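Side-chain contacts in ArCE4A (Arthrobacter sp. AW19M34-1, PDB 5LFZ), which probably removes N-acetyl groups from carbohydrate polymers as a metal-dependent deacetylase of carbohydrate esterase family 4: residues 118-123 against 167-172; 37-42 against 66-71; 95-100 against 131-136; 159-164 against 191-196. All coordinates share one frame; numbering follows the deposited sequence.

Interaction 1: 118-123 against 167-172; sequences ILRPPY and GSIILM
Ile169 opens the contact: its CG2 methyl comes up to the edge of the Arg120 guanidinium, close to the plane of that group, with CG2 3.4 Å from NH2. Here the two side chains run past each other in opposite directions, and the methyl abuts that edge as an apolar neighbour without offering it a polar partner. Next along the strand comes Ile170, whose CB points the other way; its side chain packs on Val27 and Leu29 of strand 26-32, to which strand 168-173 is paired in parallel. This is the sheet at the heart of the distorted (beta/alpha) barrel of the family 4 esterases, and the run 120-123 matches the Arg-Pro-Pro-Tyr motif known from this family. The next residue, Leu171, turns back toward Arg120. Its CG stands opposite the backbone N (chi1 172°), which carries CD1 out to 3.4 Å from Arg120 NH1; the methyl reaches the guanidinium obliquely and lies 4.2 Å from CZ. The Arg120 side chain runs out extended through chi1 and chi2, then bends at chi3 (-78°), laying its head along this side of the strand. Polar bonds from elsewhere fix its rotation: NH1 makes a salt bridge with Asp32, beside the nickel ligand Asp33, and also bonds Thr30 OG1, while NE and NH2 hold the carbonyls of Val139 and Leu140. The arginine's own carbonyl O takes a hydrogen bond involving ND1 of His82, another nickel ligand, which makes Arg120 a second-shell residue of the metal site, its side chain about 6 Å from the nickel ion.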
loop_
_atom_site.group_PDB
_atom_site.type_symbol
_atom_site.label_atom_id
_atom_site.label_comp_id
_atom_site.label_asym_id
_atom_site.label_seq_id
_atom_site.Cartn_x
_atom_site.Cartn_y
_atom_site.Cartn_z
ATOM N N ILE A 118 9.387 -1.889 -1.618
ATOM C CA ILE A 118 8.606 -2.755 -0.745
ATOM C C ILE A 118 7.640 -3.589 -1.581
ATOM O O ILE A 118 7.263 -3.187 -2.685
ATOM C CB ILE A 118 7.800 -1.938 0.295
ATOM C CG1 ILE A 118 6.929 -0.897 -0.417
ATOM C CG2 ILE A 118 8.734 -1.245 1.277
ATOM C CD1 ILE A 118 6.152 0.015 0.531
ATOM N N LEU A 119 7.237 -4.743 -1.057
ATOM C CA LEU A 119 6.277 -5.604 -1.743
ATOM C C LEU A 119 5.275 -6.134 -0.731
ATOM O O LEU A 119 5.641 -6.476 0.390
ATOM C CB LEU A 119 6.988 -6.767 -2.457
ATOM C CG LEU A 119 6.137 -7.769 -3.258
ATOM C CD1 LEU A 119 6.918 -8.290 -4.464
ATOM C CD2 LEU A 119 5.646 -8.936 -2.402
ATOM N N ARG A 120 4.009 -6.192 -1.128
ATOM C CA ARG A 120 2.967 -6.798 -0.304
ATOM C C ARG A 120 2.462 -8.039 -1.023
ATOM O O ARG A 120 2.045 -7.960 -2.176
ATOM C CB ARG A 120 1.828 -5.818 -0.046
ATOM C CG ARG A 120 0.652 -6.443 0.670
ATOM C CD ARG A 120 -0.358 -5.392 1.072
ATOM N NE ARG A 120 0.044 -4.642 2.260
ATOM C CZ ARG A 120 -0.507 -3.483 2.609
ATOM N NH1 ARG A 120 -1.456 -2.960 1.842
ATOM N NH2 ARG A 120 -0.115 -2.844 3.708
ATOM N N PRO A 121 2.541 -9.199 -0.368
ATOM C CA PRO A 121 2.116 -10.423 -1.051
ATOM C C PRO A 121 0.597 -10.511 -1.109
ATOM O O PRO A 121 -0.058 -10.237 -0.105
ATOM C CB PRO A 121 2.703 -11.533 -0.179
ATOM C CG PRO A 121 2.752 -10.937 1.191
ATOM C CD PRO A 121 3.052 -9.463 0.988
ATOM N N PRO A 122 0.046 -10.871 -2.276
ATOM C CA PRO A 122 -1.405 -11.064 -2.417
ATOM C C PRO A 122 -1.983 -11.969 -1.335
ATOM O O PRO A 122 -1.385 -12.995 -1.005
ATOM C CB PRO A 122 -1.528 -11.711 -3.797
ATOM C CG PRO A 122 -0.390 -11.125 -4.560
ATOM C CD PRO A 122 0.743 -11.018 -3.564
ATOM N N TYR A 123 -3.121 -11.559 -0.776
ATOM C CA TYR A 123 -3.837 -12.315 0.254
ATOM C C TYR A 123 -3.029 -12.444 1.542
ATOM O O TYR A 123 -3.424 -13.168 2.453
ATOM C CB TYR A 123 -4.226 -13.709 -0.268
ATOM C CG TYR A 123 -4.824 -13.667 -1.657
ATOM C CD1 TYR A 123 -6.119 -13.206 -1.863
ATOM C CD2 TYR A 123 -4.091 -14.071 -2.764
ATOM C CE1 TYR A 123 -6.666 -13.152 -3.133
ATOM C CE2 TYR A 123 -4.628 -14.020 -4.038
ATOM C CZ TYR A 123 -5.915 -13.561 -4.218
ATOM O OH TYR A 123 -6.449 -13.513 -5.489
ATOM N N GLY A 167 1.921 3.358 14.925
ATOM C CA GLY A 167 2.721 2.388 14.198
ATOM C C GLY A 167 1.918 1.503 13.261
ATOM O O GLY A 167 2.476 0.643 12.582
ATOM N N SER A 168 0.605 1.714 13.214
ATOM C CA SER A 168 -0.275 0.866 12.410
ATOM C C SER A 168 -0.155 1.043 10.899
ATOM O O SER A 168 0.192 2.112 10.393
ATOM C CB SER A 168 -1.735 1.095 12.808
ATOM O OG SER A 168 -2.070 0.358 13.967
ATOM N N ILE A 169 -0.468 -0.039 10.196
ATOM C CA ILE A 169 -0.566 -0.058 8.747
ATOM C C ILE A 169 -1.991 -0.454 8.376
ATOM O O ILE A 169 -2.425 -1.564 8.675
ATOM C CB ILE A 169 0.428 -1.046 8.117
ATOM C CG1 ILE A 169 1.869 -0.650 8.464
ATOM C CG2 ILE A 169 0.218 -1.125 6.610
ATOM C CD1 ILE A 169 2.909 -1.654 7.997
ATOM N N ILE A 170 -2.712 0.453 7.731
ATOM C CA ILE A 170 -4.119 0.220 7.424
ATOM C C ILE A 170 -4.276 -0.291 6.000
ATOM O O ILE A 170 -3.800 0.345 5.060
ATOM C CB ILE A 170 -4.949 1.503 7.601
ATOM C CG1 ILE A 170 -4.762 2.064 9.014
ATOM C CG2 ILE A 170 -6.422 1.233 7.301
ATOM C CD1 ILE A 170 -5.548 3.329 9.268
ATOM N N LEU A 171 -4.922 -1.447 5.855
ATOM C CA LEU A 171 -5.188 -2.048 4.546
ATOM C C LEU A 171 -6.535 -1.629 3.978
ATOM O O LEU A 171 -7.580 -1.879 4.580
ATOM C CB LEU A 171 -5.134 -3.579 4.632
ATOM C CG LEU A 171 -5.569 -4.347 3.377
ATOM C CD1 LEU A 171 -4.590 -4.132 2.235
ATOM C CD2 LEU A 171 -5.721 -5.834 3.675
ATOM N N MET A 172 -6.490 -0.994 2.813
ATOM C CA MET A 172 -7.671 -0.697 2.024
ATOM C C MET A 172 -7.400 -1.077 0.578
ATOM O O MET A 172 -6.262 -1.399 0.214
ATOM C CB MET A 172 -8.045 0.779 2.127
ATOM C CG MET A 172 -8.532 1.175 3.502
ATOM S SD MET A 172 -8.613 2.960 3.685
ATOM C CE MET A 172 -6.867 3.363 3.706
#

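Interaction 2: 37-42 against 66-71; sequences EYTNRL and PKTLKR
Asn40 meets both Thr68 and Arg71, and its amide sends each of its two ends to a different partner. ND2 donates to Thr68 OG1 over 2.9 Å, with the hydroxyl oxygen tilted somewhat from the amide plane. OD1 accepts from Arg71 NH1 at 3.0 Å: the donor sits in the carbonyl plane on a lone pair, with a C=O...N angle of 121°. Amide and guanidinium planes are 27° apart, so the two groups meet almost flat, edge against edge. Water 1 donates a second bond to OD1, 2.7 Å away, and reaches Thr68 OG1 only weakly. NH1 also makes a weak bond with the backbone O of Asn40, at 3.4 Å. These bonds join helices 39-48 and 66-74, which belong to successive beta-alpha-beta crossovers of the barrel, linking the parallel strands 26-32, 54-57 and 78-81. The rest of the guanidinium is engaged by carboxylates: NE forms a salt bridge with Glu75 and NH2 one with Asp44, which holds the head steady where Asn40 finds it. With an alanine here in place of Asn40, Thr68 OG1 would probably lose its amide donor, Arg71 NH1 one of its acceptors, and water 1 the acceptor at OD1. Deeper in, the polar pattern gives way to methyl packing, with Thr39 CG2 3.6 Å from Thr68 CG2. Thr39 (chi1 -53°), and Thr68 likewise, has CG2 opposite the backbone N; the Thr39 hydroxyl goes elsewhere, hydrogen-bonded to Asp174 OD2 and the backbone N of Gly36.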
loop_
_atom_site.group_PDB
_atom_site.type_symbol
_atom_site.label_atom_id
_atom_site.label_comp_id
_atom_site.label_asym_id
_atom_site.label_seq_id
_atom_site.Cartn_x
_atom_site.Cartn_y
_atom_site.Cartn_z
ATOM N N GLU A 37 -9.931 2.909 -12.072
ATOM C CA GLU A 37 -10.737 4.064 -12.449
ATOM C C GLU A 37 -10.992 5.026 -11.290
ATOM O O GLU A 37 -11.417 6.163 -11.511
ATOM C CB GLU A 37 -12.068 3.597 -13.027
ATOM C CG GLU A 37 -12.928 2.864 -12.013
ATOM C CD GLU A 37 -14.071 2.106 -12.649
ATOM O OE1 GLU A 37 -15.105 2.735 -12.953
ATOM O OE2 GLU A 37 -13.928 0.879 -12.848
ATOM N N TYR A 38 -10.722 4.585 -10.065
ATOM C CA TYR A 38 -10.967 5.432 -8.903
ATOM C C TYR A 38 -9.698 6.055 -8.334
ATOM O O TYR A 38 -9.772 6.915 -7.455
ATOM C CB TYR A 38 -11.678 4.642 -7.797
ATOM C CG TYR A 38 -12.921 3.922 -8.260
ATOM C CD1 TYR A 38 -14.106 4.612 -8.472
ATOM C CD2 TYR A 38 -12.910 2.552 -8.478
ATOM C CE1 TYR A 38 -15.253 3.952 -8.895
ATOM C CE2 TYR A 38 -14.050 1.882 -8.897
ATOM C CZ TYR A 38 -15.215 2.589 -9.109
ATOM O OH TYR A 38 -16.349 1.926 -9.530
ATOM N N THR A 39 -8.541 5.639 -8.840
ATOM C CA THR A 39 -7.269 6.049 -8.257
ATOM C C THR A 39 -7.045 7.561 -8.308
ATOM O O THR A 39 -6.564 8.156 -7.344
ATOM C CB THR A 39 -6.101 5.338 -8.949
ATOM O OG1 THR A 39 -6.336 3.923 -8.932
ATOM C CG2 THR A 39 -4.791 5.642 -8.222
ATOM N N ASN A 40 -7.400 8.192 -9.418
ATOM C CA ASN A 40 -7.189 9.631 -9.510
ATOM C C ASN A 40 -8.093 10.433 -8.575
ATOM O O ASN A 40 -7.662 11.443 -8.011
ATOM C CB ASN A 40 -7.357 10.091 -10.943
ATOM C CG ASN A 40 -6.119 9.828 -11.760
ATOM O OD1 ASN A 40 -5.155 10.591 -11.700
ATOM N ND2 ASN A 40 -6.112 8.724 -12.494
ATOM N N ARG A 41 -9.336 9.991 -8.392
ATOM C CA ARG A 41 -10.216 10.633 -7.423
ATOM C C ARG A 41 -9.649 10.455 -6.025
ATOM O O ARG A 41 -9.699 11.363 -5.199
ATOM C CB ARG A 41 -11.634 10.064 -7.504
ATOM C CG ARG A 41 -12.397 10.528 -8.733
ATOM C CD ARG A 41 -13.593 9.643 -9.023
ATOM N NE ARG A 41 -14.611 9.750 -7.983
ATOM C CZ ARG A 41 -15.638 8.919 -7.869
ATOM N NH1 ARG A 41 -15.782 7.925 -8.736
ATOM N NH2 ARG A 41 -16.520 9.084 -6.895
ATOM N N LEU A 42 -9.090 9.277 -5.780
ATOM C CA LEU A 42 -8.448 8.972 -4.511
ATOM C C LEU A 42 -7.265 9.914 -4.275
ATOM O O LEU A 42 -7.100 10.472 -3.189
ATOM C CB LEU A 42 -8.012 7.506 -4.507
ATOM C CG LEU A 42 -7.373 6.883 -3.279
ATOM C CD1 LEU A 42 -8.130 7.324 -2.074
ATOM C CD2 LEU A 42 -7.413 5.365 -3.408
ATOM N N PRO A 66 0.210 4.845 -16.673
ATOM C CA PRO A 66 1.528 5.442 -16.424
ATOM C C PRO A 66 1.465 6.844 -15.812
ATOM O O PRO A 66 2.237 7.144 -14.905
ATOM C CB PRO A 66 2.156 5.492 -17.819
ATOM C CG PRO A 66 0.987 5.553 -18.751
ATOM C CD PRO A 66 -0.056 4.688 -18.114
ATOM N N LYS A 67 0.551 7.684 -16.286
ATOM C CA LYS A 67 0.462 9.045 -15.775
ATOM C C LYS A 67 0.007 9.062 -14.316
ATOM O O LYS A 67 0.430 9.916 -13.532
ATOM C CB LYS A 67 -0.474 9.878 -16.651
ATOM C CG LYS A 67 -0.091 9.833 -18.125
ATOM C CD LYS A 67 -1.006 10.675 -18.993
ATOM C CE LYS A 67 -0.785 10.379 -20.470
ATOM N NZ LYS A 67 0.663 10.334 -20.819
ATOM N N THR A 68 -0.851 8.114 -13.953
ATOM C CA THR A 68 -1.333 8.014 -12.585
ATOM C C THR A 68 -0.210 7.589 -11.635
ATOM O O THR A 68 -0.130 8.082 -10.510
ATOM C CB THR A 68 -2.532 7.037 -12.489
ATOM O OG1 THR A 68 -3.579 7.504 -13.345
ATOM C CG2 THR A 68 -3.058 6.963 -11.067
ATOM N N LEU A 69 0.687 6.714 -12.087
ATOM C CA LEU A 69 1.832 6.358 -11.252
ATOM C C LEU A 69 2.785 7.544 -11.124
ATOM O O LEU A 69 3.368 7.769 -10.059
ATOM C CB LEU A 69 2.567 5.135 -11.804
ATOM C CG LEU A 69 2.185 3.880 -11.016
ATOM C CD1 LEU A 69 0.748 3.466 -11.342
ATOM C CD2 LEU A 69 3.157 2.741 -11.263
ATOM N N LYS A 70 2.923 8.320 -12.193
ATOM C CA LYS A 70 3.738 9.523 -12.114
ATOM C C LYS A 70 3.142 10.489 -11.091
ATOM O O LYS A 70 3.883 11.175 -10.391
ATOM C CB LYS A 70 3.875 10.196 -13.478
ATOM C CG LYS A 70 4.777 9.449 -14.448
ATOM C CD LYS A 70 5.024 10.276 -15.700
ATOM C CE LYS A 70 5.673 9.450 -16.794
ATOM N NZ LYS A 70 4.758 8.374 -17.272
ATOM N N ARG A 71 1.812 10.530 -10.989
ATOM C CA ARG A 71 1.163 11.350 -9.966
ATOM C C ARG A 71 1.580 10.917 -8.569
ATOM O O ARG A 71 1.828 11.749 -7.702
ATOM C CB ARG A 71 -0.365 11.278 -10.061
ATOM C CG ARG A 71 -1.017 12.171 -11.085
ATOM C CD ARG A 71 -2.510 12.291 -10.788
ATOM N NE ARG A 71 -2.772 13.075 -9.586
ATOM C CZ ARG A 71 -3.985 13.284 -9.076
ATOM N NH1 ARG A 71 -5.053 12.766 -9.666
ATOM N NH2 ARG A 71 -4.133 14.019 -7.977
HETATM O O HOH W 1 -3.312 10.929 -13.619
#

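Interaction 3: 95-100 against 131-136; sequences EGIEHE and DRLIPY
Ile97 and Leu133 make the closer half of this contact, their CD1 methyls 4.0 Å apart and their side chains crossing at about a right angle. On Ile97, CG1 lies opposite the carbonyl carbon (chi1 -61°) and sends CD1 out to the leucine, leaving the CG2 branch for Ile134. That second meeting is looser: Ile97 CG2 and Ile134 CG1 are 4.4 Å apart. Both contacts are purely apolar. Ile97 and Ile134 are buried, whereas Leu133 is partly exposed and marks the solvent border, where Glu98 and Arg132 are exposed on their respective segments. The two apolar residues are presented by a type I beta turn from Asp131 to Ile134, closed by a backbone bond of 2.9 Å from Ile134 N to Asp131 O. The Asp131 carboxylate faces elsewhere, bonded to Gly127 N and His126 ND1, and so ties the turn to the chain just before it. Leu133 also rests on Ala94 and Pro135 on Val101, so the loop between helix 128-131 and strand 138-139 lies along the early turns of helix 94-112, and Tyr136 OH reaches further down that helix to Asp105.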
loop_
_atom_site.group_PDB
_atom_site.type_symbol
_atom_site.label_atom_id
_atom_site.label_comp_id
_atom_site.label_asym_id
_atom_site.label_seq_id
_atom_site.Cartn_x
_atom_site.Cartn_y
_atom_site.Cartn_z
ATOM N N GLU A 95 10.789 -19.544 -10.489
ATOM C CA GLU A 95 10.710 -18.710 -11.685
ATOM C C GLU A 95 9.369 -17.976 -11.761
ATOM O O GLU A 95 9.301 -16.854 -12.261
ATOM C CB GLU A 95 10.941 -19.540 -12.954
ATOM C CG GLU A 95 9.922 -20.632 -13.218
ATOM C CD GLU A 95 10.209 -21.396 -14.500
ATOM O OE1 GLU A 95 10.241 -20.761 -15.576
ATOM O OE2 GLU A 95 10.407 -22.629 -14.433
ATOM N N GLY A 96 8.309 -18.605 -11.262
ATOM C CA GLY A 96 7.008 -17.961 -11.206
ATOM C C GLY A 96 7.047 -16.726 -10.327
ATOM O O GLY A 96 6.504 -15.674 -10.679
ATOM N N ILE A 97 7.698 -16.851 -9.176
ATOM C CA ILE A 97 7.884 -15.716 -8.281
ATOM C C ILE A 97 8.779 -14.660 -8.928
ATOM O O ILE A 97 8.530 -13.465 -8.784
ATOM C CB ILE A 97 8.479 -16.157 -6.931
ATOM C CG1 ILE A 97 7.529 -17.147 -6.242
ATOM C CG2 ILE A 97 8.748 -14.948 -6.041
ATOM C CD1 ILE A 97 8.055 -17.693 -4.930
ATOM N N GLU A 98 9.810 -15.104 -9.648
ATOM C CA GLU A 98 10.679 -14.188 -10.391
ATOM C C GLU A 98 9.887 -13.330 -11.371
ATOM O O GLU A 98 10.087 -12.120 -11.447
ATOM C CB GLU A 98 11.761 -14.950 -11.161
ATOM C CG GLU A 98 12.888 -15.497 -10.316
ATOM C CD GLU A 98 13.862 -16.331 -11.134
ATOM O OE1 GLU A 98 13.794 -16.280 -12.383
ATOM O OE2 GLU A 98 14.697 -17.034 -10.527
ATOM N N HIS A 99 8.997 -13.969 -12.124
ATOM C CA HIS A 99 8.149 -13.259 -13.077
ATOM C C HIS A 99 7.276 -12.219 -12.384
ATOM O O HIS A 99 7.219 -11.072 -12.811
ATOM C CB HIS A 99 7.267 -14.237 -13.853
ATOM C CG HIS A 99 8.036 -15.173 -14.732
ATOM N ND1 HIS A 99 9.272 -14.856 -15.253
ATOM C CD2 HIS A 99 7.745 -16.415 -15.187
ATOM C CE1 HIS A 99 9.712 -15.862 -15.987
ATOM N NE2 HIS A 99 8.803 -16.821 -15.964
ATOM N N GLU A 100 6.597 -12.619 -11.312
ATOM C CA GLU A 100 5.708 -11.712 -10.593
ATOM C C GLU A 100 6.438 -10.466 -10.100
ATOM O O GLU A 100 5.920 -9.355 -10.193
ATOM C CB GLU A 100 5.056 -12.426 -9.411
ATOM C CG GLU A 100 4.091 -13.538 -9.797
ATOM C CD GLU A 100 2.900 -13.032 -10.585
ATOM O OE1 GLU A 100 2.529 -11.851 -10.424
ATOM O OE2 GLU A 100 2.327 -13.825 -11.363
ATOM N N ASP A 131 9.866 -16.064 0.556
ATOM C CA ASP A 131 10.197 -14.663 0.804
ATOM C C ASP A 131 11.654 -14.359 0.485
ATOM O O ASP A 131 11.996 -13.241 0.106
ATOM C CB ASP A 131 9.890 -14.291 2.257
ATOM C CG ASP A 131 8.450 -14.581 2.640
ATOM O OD1 ASP A 131 7.630 -14.811 1.730
ATOM O OD2 ASP A 131 8.138 -14.575 3.850
ATOM N N ARG A 132 12.506 -15.368 0.620
ATOM C CA ARG A 132 13.934 -15.206 0.366
ATOM C C ARG A 132 14.212 -14.807 -1.086
ATOM O O ARG A 132 15.297 -14.317 -1.410
ATOM C CB ARG A 132 14.676 -16.497 0.711
ATOM C CG ARG A 132 14.432 -17.613 -0.280
ATOM C CD ARG A 132 14.712 -18.970 0.327
ATOM N NE ARG A 132 14.519 -20.031 -0.656
ATOM C CZ ARG A 132 15.492 -20.509 -1.422
ATOM N NH1 ARG A 132 16.718 -20.024 -1.305
ATOM N NH2 ARG A 132 15.242 -21.472 -2.300
ATOM N N LEU A 133 13.225 -15.008 -1.954
ATOM C CA LEU A 133 13.352 -14.674 -3.369
ATOM C C LEU A 133 12.903 -13.247 -3.675
ATOM O O LEU A 133 13.027 -12.778 -4.806
ATOM C CB LEU A 133 12.543 -15.655 -4.215
ATOM C CG LEU A 133 12.935 -17.125 -4.099
ATOM C CD1 LEU A 133 12.063 -17.979 -5.007
ATOM C CD2 LEU A 133 14.412 -17.294 -4.434
ATOM N N ILE A 134 12.380 -12.560 -2.670
ATOM C CA ILE A 134 11.841 -11.221 -2.875
ATOM C C ILE A 134 12.836 -10.175 -2.389
ATOM O O ILE A 134 13.218 -10.166 -1.219
ATOM C CB ILE A 134 10.490 -11.065 -2.162
ATOM C CG1 ILE A 134 9.461 -11.994 -2.814
ATOM C CG2 ILE A 134 10.004 -9.624 -2.217
ATOM C CD1 ILE A 134 8.300 -12.316 -1.937
ATOM N N PRO A 135 13.258 -9.281 -3.295
ATOM C CA PRO A 135 14.362 -8.350 -3.047
ATOM C C PRO A 135 13.960 -7.129 -2.221
ATOM O O PRO A 135 14.741 -6.184 -2.114
ATOM C CB PRO A 135 14.778 -7.936 -4.459
ATOM C CG PRO A 135 13.504 -7.970 -5.229
ATOM C CD PRO A 135 12.677 -9.096 -4.638
ATOM N N TYR A 136 12.756 -7.162 -1.652
ATOM C CA TYR A 136 12.202 -6.046 -0.887
ATOM C C TYR A 136 11.641 -6.544 0.439
ATOM O O TYR A 136 11.293 -7.716 0.561
ATOM C CB TYR A 136 11.085 -5.337 -1.678
ATOM C CG TYR A 136 11.422 -5.050 -3.124
ATOM C CD1 TYR A 136 12.498 -4.241 -3.452
ATOM C CD2 TYR A 136 10.664 -5.586 -4.163
ATOM C CE1 TYR A 136 12.821 -3.974 -4.764
ATOM C CE2 TYR A 136 10.981 -5.320 -5.492
ATOM C CZ TYR A 136 12.062 -4.511 -5.782
ATOM O OH TYR A 136 12.422 -4.228 -7.087
#

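Interaction 4: 159-164 against 191-196; sequences IALEEA and HDAGYT
Leu161 and Ala193 make the apolar part of the contact. The leucine CD1 methyl lies 3.9 Å from Ala193 CB, carried there by an extended first torsion (chi1 179°) that swings CG opposite the backbone N; the same side chain also touches Lys189, one turn earlier on helix 177-192. The second part is built round the Tyr195 ring, which reaches across toward the end of helix 153-163 and covers Ala164, with the hydroxyl OH 3.2 Å from the backbone O of Ala164. That oxygen lies oblique to the ring. The tyrosine packs on Leu190 as well, so the ring lies between the ends of two helices. Backbone bonds shape those ends. Gly194, with positive phi (97°), closes helix 177-192 in a Schellman motif, its N bonded to His191 O at 2.9 Å, and the turn brings Ala193 and Tyr195 round to face the other helix. Ala164 N bonds Ala160 O over 3.1 Å before the chain leaves helical geometry and runs on to strand 168-173; Thr196, past the tyrosine, pairs with the backbone of Lys25 and Val27. Apolar methyls and the tyrosine ring account for most of the buried surface, which is consistent with two helix C-termini on the outer layer of the barrel being joined largely by van der Waals packing, at a spot that is only partly buried.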
loop_
_atom_site.group_PDB
_atom_site.type_symbol
_atom_site.label_atom_id
_atom_site.label_comp_id
_atom_site.label_asym_id
_atom_site.label_seq_id
_atom_site.Cartn_x
_atom_site.Cartn_y
_atom_site.Cartn_z
ATOM N N ILE A 159 -13.623 0.897 11.132
ATOM C CA ILE A 159 -12.610 -0.103 11.473
ATOM C C ILE A 159 -11.210 0.500 11.481
ATOM O O ILE A 159 -10.422 0.242 12.391
ATOM C CB ILE A 159 -12.659 -1.306 10.504
ATOM C CG1 ILE A 159 -13.990 -2.045 10.665
ATOM C CG2 ILE A 159 -11.492 -2.264 10.759
ATOM C CD1 ILE A 159 -14.216 -3.148 9.656
ATOM N N ALA A 160 -10.903 1.313 10.478
ATOM C CA ALA A 160 -9.601 1.965 10.415
ATOM C C ALA A 160 -9.375 2.854 11.635
ATOM O O ALA A 160 -8.318 2.802 12.258
ATOM C CB ALA A 160 -9.471 2.775 9.137
ATOM N N LEU A 161 -10.375 3.657 11.982
ATOM C CA LEU A 161 -10.243 4.594 13.091
ATOM C C LEU A 161 -10.108 3.882 14.432
ATOM O O LEU A 161 -9.234 4.211 15.240
ATOM C CB LEU A 161 -11.441 5.545 13.137
ATOM C CG LEU A 161 -11.436 6.560 14.282
ATOM C CD1 LEU A 161 -10.210 7.459 14.191
ATOM C CD2 LEU A 161 -12.722 7.379 14.304
ATOM N N GLU A 162 -10.973 2.903 14.666
ATOM C CA GLU A 162 -11.076 2.291 15.983
ATOM C C GLU A 162 -9.998 1.250 16.258
ATOM O O GLU A 162 -9.695 0.972 17.416
ATOM C CB GLU A 162 -12.456 1.656 16.168
ATOM C CG GLU A 162 -13.598 2.654 16.177
ATOM C CD GLU A 162 -14.933 2.006 16.499
ATOM O OE1 GLU A 162 -15.015 0.760 16.476
ATOM O OE2 GLU A 162 -15.898 2.748 16.774
ATOM N N GLU A 163 -9.420 0.674 15.205
ATOM C CA GLU A 163 -8.402 -0.361 15.386
ATOM C C GLU A 163 -6.980 0.168 15.217
ATOM O O GLU A 163 -6.024 -0.487 15.632
ATOM C CB GLU A 163 -8.630 -1.519 14.413
ATOM C CG GLU A 163 -9.842 -2.375 14.733
ATOM C CD GLU A 163 -9.921 -3.615 13.862
ATOM O OE1 GLU A 163 -8.912 -3.944 13.206
ATOM O OE2 GLU A 163 -10.991 -4.264 13.837
ATOM N N ALA A 164 -6.840 1.342 14.607
ATOM C CA ALA A 164 -5.519 1.932 14.410
ATOM C C ALA A 164 -4.885 2.267 15.746
ATOM O O ALA A 164 -5.567 2.633 16.703
ATOM C CB ALA A 164 -5.600 3.180 13.540
ATOM N N HIS A 191 -6.620 12.248 11.776
ATOM C CA HIS A 191 -6.012 13.488 12.251
ATOM C C HIS A 191 -6.607 13.924 13.586
ATOM O O HIS A 191 -5.884 14.283 14.512
ATOM C CB HIS A 191 -6.187 14.604 11.227
ATOM C CG HIS A 191 -5.218 14.539 10.090
ATOM N ND1 HIS A 191 -5.411 15.222 8.909
ATOM C CD2 HIS A 191 -4.043 13.879 9.956
ATOM C CE1 HIS A 191 -4.396 14.988 8.097
ATOM N NE2 HIS A 191 -3.554 14.173 8.707
ATOM N N ASP A 192 -7.932 13.894 13.681
ATOM C CA ASP A 192 -8.602 14.328 14.896
ATOM C C ASP A 192 -8.265 13.392 16.058
ATOM O O ASP A 192 -8.324 13.785 17.221
ATOM C CB ASP A 192 -10.112 14.392 14.678
ATOM C CG ASP A 192 -10.825 15.097 15.805
ATOM O OD1 ASP A 192 -10.249 16.040 16.381
ATOM O OD2 ASP A 192 -11.968 14.715 16.116
ATOM N N ALA A 193 -7.893 12.159 15.731
ATOM C CA ALA A 193 -7.522 11.179 16.742
ATOM C C ALA A 193 -6.045 11.293 17.137
ATOM O O ALA A 193 -5.559 10.530 17.979
ATOM C CB ALA A 193 -7.829 9.775 16.247
ATOM N N GLY A 194 -5.339 12.243 16.527
ATOM C CA GLY A 194 -3.977 12.577 16.922
ATOM C C GLY A 194 -2.868 11.931 16.109
ATOM O O GLY A 194 -1.694 12.023 16.471
ATOM N N TYR A 195 -3.232 11.288 15.005
ATOM C CA TYR A 195 -2.251 10.593 14.177
ATOM C C TYR A 195 -1.658 11.464 13.085
ATOM O O TYR A 195 -2.296 12.395 12.587
ATOM C CB TYR A 195 -2.879 9.353 13.540
ATOM C CG TYR A 195 -3.332 8.342 14.556
ATOM C CD1 TYR A 195 -2.411 7.615 15.293
ATOM C CD2 TYR A 195 -4.679 8.121 14.789
ATOM C CE1 TYR A 195 -2.822 6.687 16.235
ATOM C CE2 TYR A 195 -5.100 7.200 15.725
ATOM C CZ TYR A 195 -4.171 6.488 16.448
ATOM O OH TYR A 195 -4.598 5.574 17.385
ATOM N N THR A 196 -0.421 11.141 12.722
ATOM C CA THR A 196 0.251 11.733 11.579
ATOM C C THR A 196 0.321 10.661 10.503
ATOM O O THR A 196 0.710 9.532 10.782
ATOM C CB THR A 196 1.653 12.236 11.944
ATOM O OG1 THR A 196 1.538 13.328 12.868
ATOM C CG2 THR A 196 2.416 12.700 10.701
#

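Interaction 2 comes first along the chain and closes its loop of 23 residues before any other contact opens, joining two outer helices of the early crossovers. Interaction 3 opens next on helix 94-112, and interaction 1 opens at 118-123 before 131-136 closes interaction 3, so these two cross. They also touch, through Leu119 with Ile134 and Ile118 with Tyr136. Interaction 1 then closes over 43 residues at strand 168-173, and interaction 4 opens at 159-164 inside that span but closes beyond it, at 191-196, a second crossing; Ile170 packs on Ala160 and Ala164. Interactions 3 and 4 lie on opposite sides of the chain's centre, their centres about 34 Å apart.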